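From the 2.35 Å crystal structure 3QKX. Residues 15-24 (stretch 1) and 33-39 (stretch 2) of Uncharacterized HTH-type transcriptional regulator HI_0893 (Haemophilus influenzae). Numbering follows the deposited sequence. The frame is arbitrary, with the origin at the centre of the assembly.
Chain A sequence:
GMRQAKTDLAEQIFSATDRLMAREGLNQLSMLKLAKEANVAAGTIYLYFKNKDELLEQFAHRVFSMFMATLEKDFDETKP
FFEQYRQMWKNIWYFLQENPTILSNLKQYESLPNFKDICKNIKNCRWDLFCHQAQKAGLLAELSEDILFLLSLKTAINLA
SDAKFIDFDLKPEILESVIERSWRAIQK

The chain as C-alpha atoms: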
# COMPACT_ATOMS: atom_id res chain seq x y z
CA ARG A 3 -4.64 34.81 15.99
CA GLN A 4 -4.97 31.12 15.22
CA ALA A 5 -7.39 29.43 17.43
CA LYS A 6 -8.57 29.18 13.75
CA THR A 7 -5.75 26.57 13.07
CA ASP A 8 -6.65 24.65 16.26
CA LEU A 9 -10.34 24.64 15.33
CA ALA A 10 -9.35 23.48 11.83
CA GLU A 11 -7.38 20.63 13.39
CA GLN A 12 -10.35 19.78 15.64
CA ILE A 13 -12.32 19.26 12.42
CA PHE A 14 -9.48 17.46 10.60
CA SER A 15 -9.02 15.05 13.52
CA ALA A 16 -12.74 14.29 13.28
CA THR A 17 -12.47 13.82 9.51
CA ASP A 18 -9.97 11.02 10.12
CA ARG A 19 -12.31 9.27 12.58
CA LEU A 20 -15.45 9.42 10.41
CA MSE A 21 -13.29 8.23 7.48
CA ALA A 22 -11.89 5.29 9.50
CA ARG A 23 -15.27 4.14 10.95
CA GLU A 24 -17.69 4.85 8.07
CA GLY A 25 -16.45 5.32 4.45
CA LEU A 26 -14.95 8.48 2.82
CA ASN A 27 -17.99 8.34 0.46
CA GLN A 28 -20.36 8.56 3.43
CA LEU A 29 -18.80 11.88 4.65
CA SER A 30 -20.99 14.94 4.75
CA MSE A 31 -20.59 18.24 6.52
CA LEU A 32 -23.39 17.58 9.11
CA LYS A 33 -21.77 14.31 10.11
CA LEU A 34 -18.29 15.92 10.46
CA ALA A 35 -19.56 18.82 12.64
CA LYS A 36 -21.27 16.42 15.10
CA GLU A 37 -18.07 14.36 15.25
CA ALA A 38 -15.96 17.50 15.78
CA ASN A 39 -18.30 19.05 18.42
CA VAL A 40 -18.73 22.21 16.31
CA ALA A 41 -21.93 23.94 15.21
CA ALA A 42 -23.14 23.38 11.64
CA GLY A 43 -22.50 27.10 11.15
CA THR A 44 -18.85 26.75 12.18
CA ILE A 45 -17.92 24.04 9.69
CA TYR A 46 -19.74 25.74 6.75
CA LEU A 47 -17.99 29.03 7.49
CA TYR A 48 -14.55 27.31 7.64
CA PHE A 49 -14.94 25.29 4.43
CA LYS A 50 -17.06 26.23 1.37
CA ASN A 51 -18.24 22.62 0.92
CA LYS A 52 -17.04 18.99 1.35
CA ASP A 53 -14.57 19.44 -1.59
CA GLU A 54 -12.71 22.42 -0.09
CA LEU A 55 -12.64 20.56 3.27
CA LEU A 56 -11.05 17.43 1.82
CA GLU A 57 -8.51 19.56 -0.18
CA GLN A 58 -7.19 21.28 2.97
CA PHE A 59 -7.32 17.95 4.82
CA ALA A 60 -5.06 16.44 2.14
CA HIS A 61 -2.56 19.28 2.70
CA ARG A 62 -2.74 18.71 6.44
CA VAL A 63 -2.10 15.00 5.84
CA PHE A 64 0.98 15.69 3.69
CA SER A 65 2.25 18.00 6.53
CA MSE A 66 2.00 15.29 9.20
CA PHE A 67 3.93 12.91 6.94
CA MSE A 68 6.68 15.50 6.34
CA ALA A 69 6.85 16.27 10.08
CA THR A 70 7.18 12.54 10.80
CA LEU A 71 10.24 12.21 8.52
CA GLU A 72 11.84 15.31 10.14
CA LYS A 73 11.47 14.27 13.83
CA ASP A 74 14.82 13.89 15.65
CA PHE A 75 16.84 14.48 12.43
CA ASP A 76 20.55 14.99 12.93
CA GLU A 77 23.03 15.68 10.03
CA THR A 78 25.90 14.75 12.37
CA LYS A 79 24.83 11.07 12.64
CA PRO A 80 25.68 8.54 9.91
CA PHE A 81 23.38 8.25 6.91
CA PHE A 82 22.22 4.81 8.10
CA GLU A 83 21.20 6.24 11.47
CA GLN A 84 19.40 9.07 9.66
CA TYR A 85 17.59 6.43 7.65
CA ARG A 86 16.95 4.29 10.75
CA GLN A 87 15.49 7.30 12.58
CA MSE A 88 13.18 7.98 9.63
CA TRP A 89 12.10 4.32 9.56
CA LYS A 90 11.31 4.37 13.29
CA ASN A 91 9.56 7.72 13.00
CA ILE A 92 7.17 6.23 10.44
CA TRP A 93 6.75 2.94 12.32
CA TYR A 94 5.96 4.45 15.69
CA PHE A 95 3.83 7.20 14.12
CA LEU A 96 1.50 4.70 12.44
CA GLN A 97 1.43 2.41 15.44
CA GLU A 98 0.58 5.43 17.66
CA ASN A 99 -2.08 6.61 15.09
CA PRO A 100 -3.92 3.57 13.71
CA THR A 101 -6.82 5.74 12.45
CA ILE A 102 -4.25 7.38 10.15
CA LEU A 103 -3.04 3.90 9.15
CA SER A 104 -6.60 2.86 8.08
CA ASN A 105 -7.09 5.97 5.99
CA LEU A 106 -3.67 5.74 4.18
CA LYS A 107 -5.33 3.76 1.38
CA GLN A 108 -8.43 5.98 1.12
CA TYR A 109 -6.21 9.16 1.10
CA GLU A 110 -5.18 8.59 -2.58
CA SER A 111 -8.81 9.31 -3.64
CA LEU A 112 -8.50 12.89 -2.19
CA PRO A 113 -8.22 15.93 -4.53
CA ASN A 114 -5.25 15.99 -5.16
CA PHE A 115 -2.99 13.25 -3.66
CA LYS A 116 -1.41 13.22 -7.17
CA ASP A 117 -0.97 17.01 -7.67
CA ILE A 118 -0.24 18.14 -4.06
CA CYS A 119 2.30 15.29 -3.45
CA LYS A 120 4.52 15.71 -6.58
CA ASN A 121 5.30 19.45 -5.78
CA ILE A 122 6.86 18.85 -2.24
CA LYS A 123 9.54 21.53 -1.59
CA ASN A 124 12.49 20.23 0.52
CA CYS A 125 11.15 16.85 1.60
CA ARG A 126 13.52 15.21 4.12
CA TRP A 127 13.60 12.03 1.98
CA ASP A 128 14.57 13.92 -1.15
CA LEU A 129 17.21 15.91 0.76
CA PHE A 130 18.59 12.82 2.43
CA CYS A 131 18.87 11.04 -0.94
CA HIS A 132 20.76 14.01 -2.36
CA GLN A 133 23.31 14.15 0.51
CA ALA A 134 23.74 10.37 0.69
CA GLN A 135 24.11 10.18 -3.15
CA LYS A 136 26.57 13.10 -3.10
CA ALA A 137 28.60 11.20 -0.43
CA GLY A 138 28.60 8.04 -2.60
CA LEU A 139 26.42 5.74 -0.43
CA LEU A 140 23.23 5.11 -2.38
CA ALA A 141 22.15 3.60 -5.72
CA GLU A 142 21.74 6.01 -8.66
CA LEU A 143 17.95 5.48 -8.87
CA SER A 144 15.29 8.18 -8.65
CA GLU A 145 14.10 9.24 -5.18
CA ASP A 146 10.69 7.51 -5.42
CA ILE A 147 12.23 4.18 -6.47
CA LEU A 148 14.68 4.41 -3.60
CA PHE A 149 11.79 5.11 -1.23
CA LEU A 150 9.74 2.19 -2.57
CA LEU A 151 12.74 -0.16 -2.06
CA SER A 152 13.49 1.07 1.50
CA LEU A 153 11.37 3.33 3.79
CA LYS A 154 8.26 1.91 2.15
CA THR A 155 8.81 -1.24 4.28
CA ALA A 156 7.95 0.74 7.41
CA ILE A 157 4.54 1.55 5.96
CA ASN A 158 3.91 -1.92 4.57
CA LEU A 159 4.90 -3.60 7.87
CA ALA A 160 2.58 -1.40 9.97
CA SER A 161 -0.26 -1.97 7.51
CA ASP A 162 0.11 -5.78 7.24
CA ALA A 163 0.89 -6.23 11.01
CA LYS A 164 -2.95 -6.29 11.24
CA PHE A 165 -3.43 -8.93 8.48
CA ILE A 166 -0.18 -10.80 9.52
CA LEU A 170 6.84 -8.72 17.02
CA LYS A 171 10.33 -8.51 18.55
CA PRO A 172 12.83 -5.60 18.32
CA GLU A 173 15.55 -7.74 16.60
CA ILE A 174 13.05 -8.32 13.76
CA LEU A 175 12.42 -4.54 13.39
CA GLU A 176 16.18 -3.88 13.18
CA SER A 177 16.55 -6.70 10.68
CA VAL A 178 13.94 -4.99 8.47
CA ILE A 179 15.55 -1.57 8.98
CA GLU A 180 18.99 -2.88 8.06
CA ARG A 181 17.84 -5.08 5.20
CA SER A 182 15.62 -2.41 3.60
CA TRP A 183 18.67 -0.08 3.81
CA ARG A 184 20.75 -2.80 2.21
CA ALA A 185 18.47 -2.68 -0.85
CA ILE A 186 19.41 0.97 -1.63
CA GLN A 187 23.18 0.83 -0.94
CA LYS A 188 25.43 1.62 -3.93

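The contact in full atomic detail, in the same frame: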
# COMPACT_ATOMS: atom_id res chain seq x y z
N SER A 15 -9.03 16.20 12.63
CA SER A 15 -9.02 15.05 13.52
C SER A 15 -10.31 14.23 13.42
O SER A 15 -10.28 13.02 13.38
CB SER A 15 -8.82 15.52 14.97
OG SER A 15 -9.12 14.49 15.91
N ALA A 16 -11.44 14.93 13.41
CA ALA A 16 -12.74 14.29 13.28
C ALA A 16 -12.95 13.72 11.89
O ALA A 16 -13.65 12.75 11.75
CB ALA A 16 -13.88 15.31 13.63
N THR A 17 -12.39 14.34 10.87
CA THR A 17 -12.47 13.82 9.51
C THR A 17 -11.82 12.44 9.42
O THR A 17 -12.41 11.52 8.86
CB THR A 17 -11.80 14.77 8.48
OG1 THR A 17 -12.57 15.95 8.33
CG2 THR A 17 -11.65 14.07 7.11
N ASP A 18 -10.63 12.31 9.99
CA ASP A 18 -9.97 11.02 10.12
C ASP A 18 -10.88 9.95 10.71
O ASP A 18 -11.07 8.90 10.10
CB ASP A 18 -8.73 11.15 11.01
CG ASP A 18 -7.47 11.39 10.23
OD1 ASP A 18 -7.22 10.67 9.24
OD2 ASP A 18 -6.69 12.24 10.67
N ARG A 19 -11.48 10.25 11.86
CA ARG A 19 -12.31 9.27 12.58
C ARG A 19 -13.51 8.81 11.76
O ARG A 19 -13.73 7.62 11.63
CB ARG A 19 -12.81 9.85 13.91
CG ARG A 19 -11.71 10.04 14.94
CD ARG A 19 -12.28 10.44 16.30
NE ARG A 19 -11.60 11.64 16.78
CZ ARG A 19 -12.10 12.89 16.83
NH1 ARG A 19 -13.39 13.16 16.55
NH2 ARG A 19 -11.31 13.87 17.24
N LEU A 20 -14.26 9.75 11.21
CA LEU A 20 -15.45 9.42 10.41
C LEU A 20 -15.03 8.67 9.13
O LEU A 20 -15.74 7.77 8.65
CB LEU A 20 -16.28 10.69 10.10
CG LEU A 20 -17.81 10.55 9.97
N MSE A 21 -13.83 8.97 8.62
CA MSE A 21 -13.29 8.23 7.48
C MSE A 21 -12.87 6.79 7.84
O MSE A 21 -13.01 5.89 7.03
CB MSE A 21 -12.10 8.99 6.88
CG MSE A 21 -11.81 8.63 5.45
SE MSE A 21 -10.19 9.44 4.84
CE MSE A 21 -10.70 11.29 4.97
N ALA A 22 -12.33 6.60 9.05
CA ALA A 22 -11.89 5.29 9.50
C ALA A 22 -13.07 4.37 9.88
O ALA A 22 -13.03 3.17 9.60
CB ALA A 22 -10.93 5.44 10.67
N ARG A 23 -14.12 4.95 10.47
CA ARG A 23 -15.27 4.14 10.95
C ARG A 23 -16.33 3.86 9.86
O ARG A 23 -16.67 2.69 9.60
CB ARG A 23 -15.93 4.83 12.15
CG ARG A 23 -15.01 4.91 13.37
CD ARG A 23 -15.76 5.35 14.62
NE ARG A 23 -14.91 6.17 15.50
CZ ARG A 23 -15.35 7.03 16.43
NH1 ARG A 23 -16.66 7.22 16.66
NH2 ARG A 23 -14.47 7.71 17.16
N GLU A 24 -16.86 4.93 9.27
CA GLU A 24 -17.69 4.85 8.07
C GLU A 24 -16.75 5.05 6.87
O GLU A 24 -15.54 5.20 7.07
CB GLU A 24 -18.77 5.93 8.09
CG GLU A 24 -19.62 5.96 9.38
CD GLU A 24 -20.56 7.15 9.45
OE1 GLU A 24 -20.08 8.29 9.67
OE2 GLU A 24 -21.77 6.95 9.30
N LYS A 33 -22.36 15.42 9.38
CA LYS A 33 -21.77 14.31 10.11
C LYS A 33 -20.41 14.70 10.71
O LYS A 33 -20.10 14.30 11.85
CB LYS A 33 -21.67 13.09 9.20
CG LYS A 33 -23.03 12.55 8.71
CD LYS A 33 -22.92 11.08 8.21
N LEU A 34 -19.62 15.50 9.99
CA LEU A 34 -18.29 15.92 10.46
C LEU A 34 -18.34 16.97 11.59
O LEU A 34 -17.44 17.01 12.44
CB LEU A 34 -17.43 16.46 9.30
CG LEU A 34 -17.00 15.42 8.25
CD1 LEU A 34 -16.36 16.07 7.05
CD2 LEU A 34 -16.05 14.43 8.86
N ALA A 35 -19.37 17.82 11.58
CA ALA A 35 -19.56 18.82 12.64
C ALA A 35 -19.93 18.14 13.96
O ALA A 35 -19.37 18.48 15.00
CB ALA A 35 -20.63 19.80 12.25
N LYS A 36 -20.85 17.16 13.90
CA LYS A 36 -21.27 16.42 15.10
C LYS A 36 -20.07 15.71 15.70
O LYS A 36 -19.83 15.79 16.91
CB LYS A 36 -22.39 15.41 14.78
N GLU A 37 -19.29 15.06 14.84
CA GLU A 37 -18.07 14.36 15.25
C GLU A 37 -17.04 15.31 15.85
O GLU A 37 -16.36 14.95 16.80
CB GLU A 37 -17.47 13.59 14.06
CG GLU A 37 -16.29 12.65 14.40
CD GLU A 37 -16.62 11.61 15.49
OE1 GLU A 37 -17.77 11.12 15.54
OE2 GLU A 37 -15.72 11.30 16.30
N ALA A 38 -16.94 16.52 15.30
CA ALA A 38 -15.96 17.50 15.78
C ALA A 38 -16.42 18.31 16.99
O ALA A 38 -15.61 19.01 17.59
CB ALA A 38 -15.53 18.45 14.64
N ASN A 39 -17.72 18.23 17.35
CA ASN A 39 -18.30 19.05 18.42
C ASN A 39 -18.25 20.56 18.05
O ASN A 39 -17.91 21.40 18.87
CB ASN A 39 -17.62 18.74 19.77
CG ASN A 39 -18.56 18.90 20.98
OD1 ASN A 39 -19.59 19.59 20.93
ND2 ASN A 39 -18.20 18.23 22.07

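Packed helices often keep their polar groups in order by a simple division: the backbone satisfies itself within each helix, small apolar side chains fill the crossing, and charged side chains pair at the margin. The contact between residues 15-24 and 33-39 of this HTH-type regulator is a compact example. The two helix axes approach to 8.7 Å, with 114° between their N-to-C directions, and the stretches together bury 408 Å².

Where the backbones come nearest, alanine meets alanine. Ala 16 and Ala 38 have their CA atoms 5.2 Å apart, and Ala 16 CB lies 3.7 Å from Ala 38 CB and equally 3.7 Å from Glu 37 CG, so the methyl group of Ala 16 also meets the aliphatic part of an acidic side chain. Next to this pair, the CA-to-CB bond of Leu 34 points sideways to the first helix, but the end of the side chain comes nearer: CD2 sits 3.7 Å from Thr 17 CA and 3.9 Å from Leu 20 CB. These contacts ask for no hydrogen bond. Thr 17 OG1, 3.8 Å from Leu 34 CD2, finds its polar partner just outside the stretches, and both carboxylate oxygens of the buried Asp 18, whose CA-to-CB bond points away from the second stretch and which takes no part in the contact, are hydrogen-bonded elsewhere in the structure.

Several main-chain groups near the contact are served within their own helix. Leu 20 N donates to Ala 16 O at 3.1 Å, so the carbonyl that passes 4.1 Å from Leu 34 CD2 already has a donor. In the second helix, Ala 38 N donates to Leu 34 O at 2.9 Å. Asn 39, with positive phi, closes that helix in a Schellman motif, its N reaching Lys 36 O at 3.3 Å.

The hydrogen bond that the geometry establishes between the stretches is accepted by Glu 37, which also gives up more surface to the contact than any other residue. Arg 19 NH1 donates to Glu 37 OE2 at 3.0 Å, with an N-H...O angle of 157°; the oxygen lies at the guanidinium edge, near its plane, so hydrogen bond and salt bridge coincide. Arg 23, one turn further along, engages the same oxygen differently. Its NH2 is 3.9 Å from Glu 37 OE2, a long salt bridge in which the oxygen stands well out of the guanidinium plane and no N-H points at it. One acceptor atom thus answers two positive charges, but of the two arginines only Arg 19 directs an N-H at it. Proximity of charge and satisfaction of a donor are separate matters, and geometry distinguishes them.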